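Local coordinates for endo-beta-N-acetylglucosaminidase F1 (Bacteroides thetaiotaomicron VPI-5482, PDB 6TCV), which probably cleaves the chitobiose core of high-mannose N-glycans, as an endo-beta-N-acetylglucosaminidase of a human gut bacterium, at residues T232-L237 against V242-G247; A359-I362 against T366-Q369. The protein carries 2 engineered substitutions. One frame throughout, in Å; residues are numbered along the deposited sequence. Where two conformers were deposited one is given.

How the interactions relate
Both contacts belong to the beta/alpha barrel and its mixed sheet, and they come in series along the chain: 232-237 with 242-247 closes before 359-362 with 366-369 opens. Their centres lie 25 Å apart on opposite sides of the chain's centre, with nearest atoms about 11 Å apart, so neither touches the other. Each stands where the chain enters a strand of the same mixed sheet: interaction 1 leads into 243-249, interaction 2 into 371-376. Interaction 1 is buried between helix and strand, whereas interaction 2 is a surface loop contact. Both thus lie at strand starts, the end of the barrel away from the C-terminal strand ends where such barrels carry their active sites.

Interaction 1. Residues T232-L237 against V242-G247; sequences TLLQPL and VKVLLG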
ATOM      1  N   THR A 232      11.663  -5.566  16.153  1.00 15.83           N
ATOM      2  CA  THR A 232      12.973  -5.978  15.668  1.00 15.40           C
ATOM      3  C   THR A 232      12.969  -6.514  14.260  1.00 16.43           C
ATOM      4  O   THR A 232      14.028  -6.480  13.633  1.00 16.84           O
ATOM      5  CB  THR A 232      13.623  -6.963  16.589  1.00 22.94           C
ATOM      6  OG1 THR A 232      12.790  -8.075  16.715  1.00 22.25           O
ATOM      7  CG2 THR A 232      13.767  -6.376  18.001  1.00 24.65           C
ATOM      8  N   LEU A 233      11.850  -7.030  13.749  1.00 14.54           N
ATOM      9  CA  LEU A 233      11.829  -7.674  12.448  1.00 14.25           C
ATOM     10  C   LEU A 233      11.069  -6.920  11.351  1.00 14.26           C
ATOM     11  O   LEU A 233      11.262  -7.236  10.176  1.00 15.83           O
ATOM     12  CB  LEU A 233      11.276  -9.112  12.563  1.00 17.23           C
ATOM     13  CG  LEU A 233      12.132  -9.987  13.461  1.00 15.86           C
ATOM     14  CD1 LEU A 233      11.442 -11.372  13.569  1.00 17.68           C
ATOM     15  CD2 LEU A 233      13.528 -10.195  12.927  1.00 18.04           C
ATOM     16  N   LEU A 234      10.299  -5.875  11.686  1.00 14.31           N
ATOM     17  CA  LEU A 234       9.529  -5.132  10.685  1.00 13.64           C
ATOM     18  C   LEU A 234       9.817  -3.636  10.743  1.00 15.46           C
ATOM     19  O   LEU A 234      10.097  -3.007   9.720  1.00 14.20           O
ATOM     20  CB  LEU A 234       8.013  -5.332  10.871  1.00 14.86           C
ATOM     21  CG  LEU A 234       7.569  -6.767  10.832  1.00 15.06           C
ATOM     22  CD1 LEU A 234       6.055  -6.818  11.064  1.00 15.18           C
ATOM     23  CD2 LEU A 234       7.885  -7.429   9.529  1.00 16.07           C
ATOM     24  N   GLN A 235       9.841  -3.055  11.923  1.00 15.52           N
ATOM     25  CA  GLN A 235      10.054  -1.612  12.046  1.00 14.21           C
ATOM     26  C   GLN A 235      11.395  -1.148  11.497  1.00 13.93           C
ATOM     27  O   GLN A 235      11.462   0.013  11.028  1.00 15.63           O
ATOM     28  CB  GLN A 235       9.840  -1.155  13.495  1.00 15.92           C
ATOM     29  CG  GLN A 235       8.411  -1.389  14.010  1.00 16.84           C
ATOM     30  CD  GLN A 235       7.294  -0.779  13.191  1.00 16.21           C
ATOM     31  OE1 GLN A 235       7.444   0.317  12.680  1.00 16.66           O
ATOM     32  NE2 GLN A 235       6.216  -1.514  12.972  1.00 16.53           N
ATOM     33  N   PRO A 236      12.483  -1.949  11.499  1.00 14.43           N
ATOM     34  CA  PRO A 236      13.731  -1.440  10.880  1.00 15.26           C
ATOM     35  C   PRO A 236      13.539  -1.094   9.416  1.00 13.48           C
ATOM     36  O   PRO A 236      14.241  -0.229   8.889  1.00 16.03           O
ATOM     37  CB  PRO A 236      14.732  -2.589  11.076  1.00 16.47           C
ATOM     38  CG  PRO A 236      14.204  -3.316  12.304  1.00 16.51           C
ATOM     39  CD  PRO A 236      12.696  -3.239  12.178  1.00 15.97           C
ATOM     40  N   LEU A 237      12.627  -1.761   8.726  1.00 13.08           N
ATOM     41  CA  LEU A 237      12.313  -1.411   7.354  1.00 13.23           C
ATOM     42  C   LEU A 237      11.568  -0.093   7.264  1.00 14.49           C
ATOM     43  O   LEU A 237      11.859   0.752   6.408  1.00 13.48           O
ATOM     44  CB  LEU A 237      11.509  -2.492   6.692  1.00 13.52           C
ATOM     45  CG  LEU A 237      12.058  -3.913   6.731  1.00 13.38           C
ATOM     46  CD1 LEU A 237      11.100  -4.869   6.028  1.00 14.98           C
ATOM     47  CD2 LEU A 237      13.435  -3.898   6.091  1.00 13.93           C
ATOM     48  N   VAL A 242      10.524   2.114   3.924  1.00 12.21           N
ATOM     49  CA  VAL A 242       9.813   1.030   3.239  1.00 13.19           C
ATOM     50  C   VAL A 242       8.416   0.914   3.860  1.00 12.65           C
ATOM     51  O   VAL A 242       8.263   0.961   5.094  1.00 14.37           O
ATOM     52  CB  VAL A 242      10.574  -0.293   3.424  1.00 13.40           C
ATOM     53  CG1 VAL A 242       9.849  -1.464   2.808  1.00 14.37           C
ATOM     54  CG2 VAL A 242      11.973  -0.202   2.841  1.00 14.73           C
ATOM     55  N   LYS A 243       7.405   0.729   3.016  0.52 12.12           N
ATOM     56  CA  LYS A 243       6.054   0.505   3.520  0.52 12.63           C
ATOM     57  C   LYS A 243       5.812  -0.989   3.653  0.52 13.07           C
ATOM     58  O   LYS A 243       5.939  -1.732   2.661  0.52 13.08           O
ATOM     59  CB  LYS A 243       5.026   1.112   2.574  0.52 14.79           C
ATOM     60  CG  LYS A 243       5.120   2.619   2.464  0.52 15.45           C
ATOM     61  CD  LYS A 243       4.041   3.162   1.548  0.52 17.53           C
ATOM     62  CE  LYS A 243       3.931   4.676   1.667  0.52 21.69           C
ATOM     63  NZ  LYS A 243       5.188   5.331   1.301  0.52 27.39           N
ATOM     64  N   VAL A 244       5.424  -1.418   4.866  1.00 11.39           N
ATOM     65  CA  VAL A 244       5.240  -2.825   5.200  1.00 11.58           C
ATOM     66  C   VAL A 244       3.748  -3.099   5.270  1.00 11.15           C
ATOM     67  O   VAL A 244       3.051  -2.537   6.126  1.00 12.11           O
ATOM     68  CB  VAL A 244       5.940  -3.208   6.500  1.00 11.76           C
ATOM     69  CG1 VAL A 244       5.640  -4.670   6.843  1.00 13.54           C
ATOM     70  CG2 VAL A 244       7.433  -2.972   6.400  1.00 12.97           C
ATOM     71  N   LEU A 245       3.249  -3.958   4.389  1.00 10.99           N
ATOM     72  CA  LEU A 245       1.834  -4.286   4.323  1.00 11.41           C
ATOM     73  C   LEU A 245       1.610  -5.684   4.865  1.00 12.00           C
ATOM     74  O   LEU A 245       2.411  -6.596   4.647  1.00 12.43           O
ATOM     75  CB  LEU A 245       1.301  -4.264   2.891  1.00 11.82           C
ATOM     76  CG  LEU A 245       1.644  -3.055   2.035  1.00 12.61           C
ATOM     77  CD1 LEU A 245       0.915  -3.071   0.717  1.00 12.55           C
ATOM     78  CD2 LEU A 245       1.363  -1.754   2.758  1.00 13.75           C
ATOM     79  N   LEU A 246       0.454  -5.884   5.502  1.00 11.09           N
ATOM     80  CA  LEU A 246       0.019  -7.227   5.864  1.00 12.37           C
ATOM     81  C   LEU A 246      -0.674  -7.844   4.658  1.00 11.41           C
ATOM     82  O   LEU A 246      -1.606  -7.255   4.094  1.00 12.32           O
ATOM     83  CB  LEU A 246      -0.943  -7.165   7.047  1.00 12.74           C
ATOM     84  CG  LEU A 246      -1.366  -8.533   7.640  1.00 12.94           C
ATOM     85  CD1 LEU A 246      -0.151  -9.293   8.172  1.00 14.07           C
ATOM     86  CD2 LEU A 246      -2.421  -8.297   8.712  1.00 15.79           C
ATOM     87  N   GLY A 247      -0.211  -9.008   4.212  1.00 11.58           N
ATOM     88  CA  GLY A 247      -0.942  -9.744   3.190  1.00 11.69           C
ATOM     89  C   GLY A 247      -2.083 -10.524   3.830  1.00 11.04           C
ATOM     90  O   GLY A 247      -1.925 -11.112   4.897  1.00 12.48           O
TER
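Val244 presents its CG2 methyl to Leu237, meeting CB at 4.1 Å and CD1 at 4.1 Å, and the two side chains cross at about a right angle. This is helix-to-strand packing in a beta-alpha-beta crossover: the short helix 235-238 returns the chain into strand 243-249, which lies parallel to strand 198-209. The torsion of Val244 explains the division of labour between its branches. With CG1 anti to the backbone N (chi1 176°), CG2 is the methyl that faces Leu237, while CG1 makes a looser approach to Leu234 CD2 at 4.5 Å. Val199 and Leu201 of strand 198-209 extend the same apolar layer, the former against Val244 and the latter against Leu234. Nearer the turn, Leu237 and Val242 meet through their beta carbons, CB to CB 4.0 Å. At the polar edge the backbone closes the turn: Val242 N donates to Leu237 O over 3.1 Å, with an N-H...O angle of 150°. The donor sits above the carbonyl plane, 37° out of it, and the side chain of Val242 follows its amide in, bringing CB to 3.4 Å from Leu237 O.

Interaction 2. Residues A359-I362 against T366-Q369; sequences AYPI and TKKQ
Thr366, whose peptide face lies against the Pro361 ring, gives its backbone N to Gln369 OE1 in a bond of 2.8 Å that is nearly straight at 164°. The side chain of Gln369 folds back over the start of its own turn to bring OE1 there, and the donor lies tilted 24° from the plane of the amide group. Two further bonds tighten the same segment: Lys368 N reaches Thr366 OG1 at 3.0 Å, and Gln369 N reaches Thr366 O at 3.1 Å. Against this polar turn Pro361 sets its ring. CB stands over the face of the peptide between Thr366 and Lys367, 3.6 Å from Thr366 C, and CG covers the same face at 3.9 Å from that carbon. The third ring carbon, CD, meets Lys367 CG at 3.9 Å, the two side chains crossing obliquely. Lys367 brings only the root of its chain here: CG lies beside the backbone N (chi1 -79°), and a bend at chi3 leads the amine away to bond Gly396 O. No hydrogen bond spans the two segments; the evidence is for van der Waals packing of a proline ring on a peptide face. The bond from Lys368 N to Thr366 OG1 makes an ST turn at the start of the 3-10 segment 367-369, here on the loop that leads into barrel strand 371-376.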
ATOM      1  N   ALA A 359      -0.954  -5.252 -14.858  1.00 16.07           N
ATOM      2  CA  ALA A 359      -2.227  -4.823 -14.295  1.00 15.46           C
ATOM      3  C   ALA A 359      -2.851  -3.725 -15.157  1.00 15.18           C
ATOM      4  O   ALA A 359      -2.152  -3.018 -15.866  1.00 16.92           O
ATOM      5  CB  ALA A 359      -1.997  -4.318 -12.862  1.00 14.77           C
ATOM      6  N   TYR A 360      -4.159  -3.508 -14.988  1.00 15.87           N
ATOM      7  CA  TYR A 360      -4.858  -2.497 -15.748  1.00 15.91           C
ATOM      8  C   TYR A 360      -5.661  -1.652 -14.772  1.00 14.13           C
ATOM      9  O   TYR A 360      -6.147  -2.158 -13.753  1.00 15.12           O
ATOM     10  CB  TYR A 360      -5.855  -3.071 -16.813  1.00 16.30           C
ATOM     11  CG  TYR A 360      -6.929  -3.966 -16.234  1.00 16.26           C
ATOM     12  CD1 TYR A 360      -6.677  -5.304 -15.865  1.00 18.40           C
ATOM     13  CD2 TYR A 360      -8.189  -3.450 -15.955  1.00 17.27           C
ATOM     14  CE1 TYR A 360      -7.687  -6.067 -15.248  1.00 18.19           C
ATOM     15  CE2 TYR A 360      -9.159  -4.218 -15.346  1.00 21.54           C
ATOM     16  CZ  TYR A 360      -8.880  -5.499 -14.993  1.00 18.39           C
ATOM     17  OH  TYR A 360      -9.886  -6.245 -14.357  1.00 22.76           O
ATOM     18  N   PRO A 361      -5.857  -0.370 -15.091  1.00 15.87           N
ATOM     19  CA  PRO A 361      -6.651   0.530 -14.232  1.00 17.08           C
ATOM     20  C   PRO A 361      -8.145   0.431 -14.490  1.00 17.31           C
ATOM     21  O   PRO A 361      -8.572   0.128 -15.613  1.00 18.71           O
ATOM     22  CB  PRO A 361      -6.132   1.928 -14.622  1.00 15.79           C
ATOM     23  CG  PRO A 361      -5.781   1.744 -16.091  1.00 17.32           C
ATOM     24  CD  PRO A 361      -5.210   0.344 -16.209  1.00 16.36           C
ATOM     25  N   ILE A 362      -8.933   0.759 -13.461  1.00 17.37           N
ATOM     26  CA  ILE A 362     -10.377   0.931 -13.610  1.00 17.73           C
ATOM     27  C   ILE A 362     -10.798   2.286 -13.049  1.00 17.73           C
ATOM     28  O   ILE A 362     -10.079   2.917 -12.294  1.00 18.12           O
ATOM     29  CB  ILE A 362     -11.159  -0.219 -12.956  1.00 17.89           C
ATOM     30  CG1 ILE A 362     -10.930  -0.263 -11.471  1.00 17.35           C
ATOM     31  CG2 ILE A 362     -10.709  -1.546 -13.599  1.00 18.39           C
ATOM     32  CD1 ILE A 362     -11.708  -1.359 -10.730  1.00 18.75           C
ATOM     33  N   THR A 366      -5.113   5.321 -13.247  1.00 17.49           N
ATOM     34  CA  THR A 366      -4.225   5.251 -14.404  1.00 17.69           C
ATOM     35  C   THR A 366      -3.263   4.092 -14.219  1.00 15.93           C
ATOM     36  O   THR A 366      -3.214   3.448 -13.172  1.00 15.80           O
ATOM     37  CB  THR A 366      -3.471   6.558 -14.668  1.00 19.65           C
ATOM     38  OG1 THR A 366      -2.393   6.663 -13.741  1.00 20.58           O
ATOM     39  CG2 THR A 366      -4.423   7.786 -14.639  1.00 21.32           C
ATOM     40  N   LYS A 367      -2.424   3.853 -15.220  0.57 18.48           N
ATOM     41  CA  LYS A 367      -1.383   2.848 -15.086  0.57 17.65           C
ATOM     42  C   LYS A 367      -0.354   3.201 -14.016  0.57 17.22           C
ATOM     43  O   LYS A 367       0.418   2.321 -13.631  0.57 16.41           O
ATOM     44  CB  LYS A 367      -0.759   2.540 -16.442  0.57 18.44           C
ATOM     45  CG  LYS A 367      -1.643   1.593 -17.281  0.57 22.31           C
ATOM     46  CD  LYS A 367      -1.061   1.413 -18.680  0.57 22.09           C
ATOM     47  CE  LYS A 367      -1.405   2.602 -19.558  0.57 22.41           C
ATOM     48  NZ  LYS A 367      -0.780   2.485 -20.900  0.57 26.49           N
ATOM     49  N   LYS A 368      -0.330   4.436 -13.525  1.00 17.87           N
ATOM     50  CA  LYS A 368       0.536   4.738 -12.385  1.00 17.53           C
ATOM     51  C   LYS A 368       0.191   3.918 -11.155  1.00 16.19           C
ATOM     52  O   LYS A 368       1.079   3.722 -10.296  1.00 16.04           O
ATOM     53  CB  LYS A 368       0.501   6.246 -12.093  1.00 18.74           C
ATOM     54  CG  LYS A 368       1.129   7.108 -13.171  1.00 23.47           C
ATOM     55  CD  LYS A 368       2.631   6.863 -13.262  1.00 33.77           C
ATOM     56  CE  LYS A 368       3.302   7.880 -14.163  1.00 47.04           C
ATOM     57  NZ  LYS A 368       2.691   7.774 -15.518  1.00 50.95           N
ATOM     58  N   GLN A 369      -1.040   3.429 -11.023  1.00 15.67           N
ATOM     59  CA  GLN A 369      -1.434   2.571  -9.901  1.00 14.54           C
ATOM     60  C   GLN A 369      -1.231   1.106 -10.208  1.00 14.18           C
ATOM     61  O   GLN A 369      -1.624   0.251  -9.385  1.00 14.82           O
ATOM     62  CB  GLN A 369      -2.884   2.829  -9.514  1.00 14.54           C
ATOM     63  CG  GLN A 369      -3.128   4.162  -8.828  1.00 15.91           C
ATOM     64  CD  GLN A 369      -3.280   5.308  -9.800  1.00 20.11           C
ATOM     65  OE1 GLN A 369      -4.190   5.277 -10.621  1.00 20.59           O
ATOM     66  NE2 GLN A 369      -2.473   6.344  -9.649  1.00 20.38           N
TER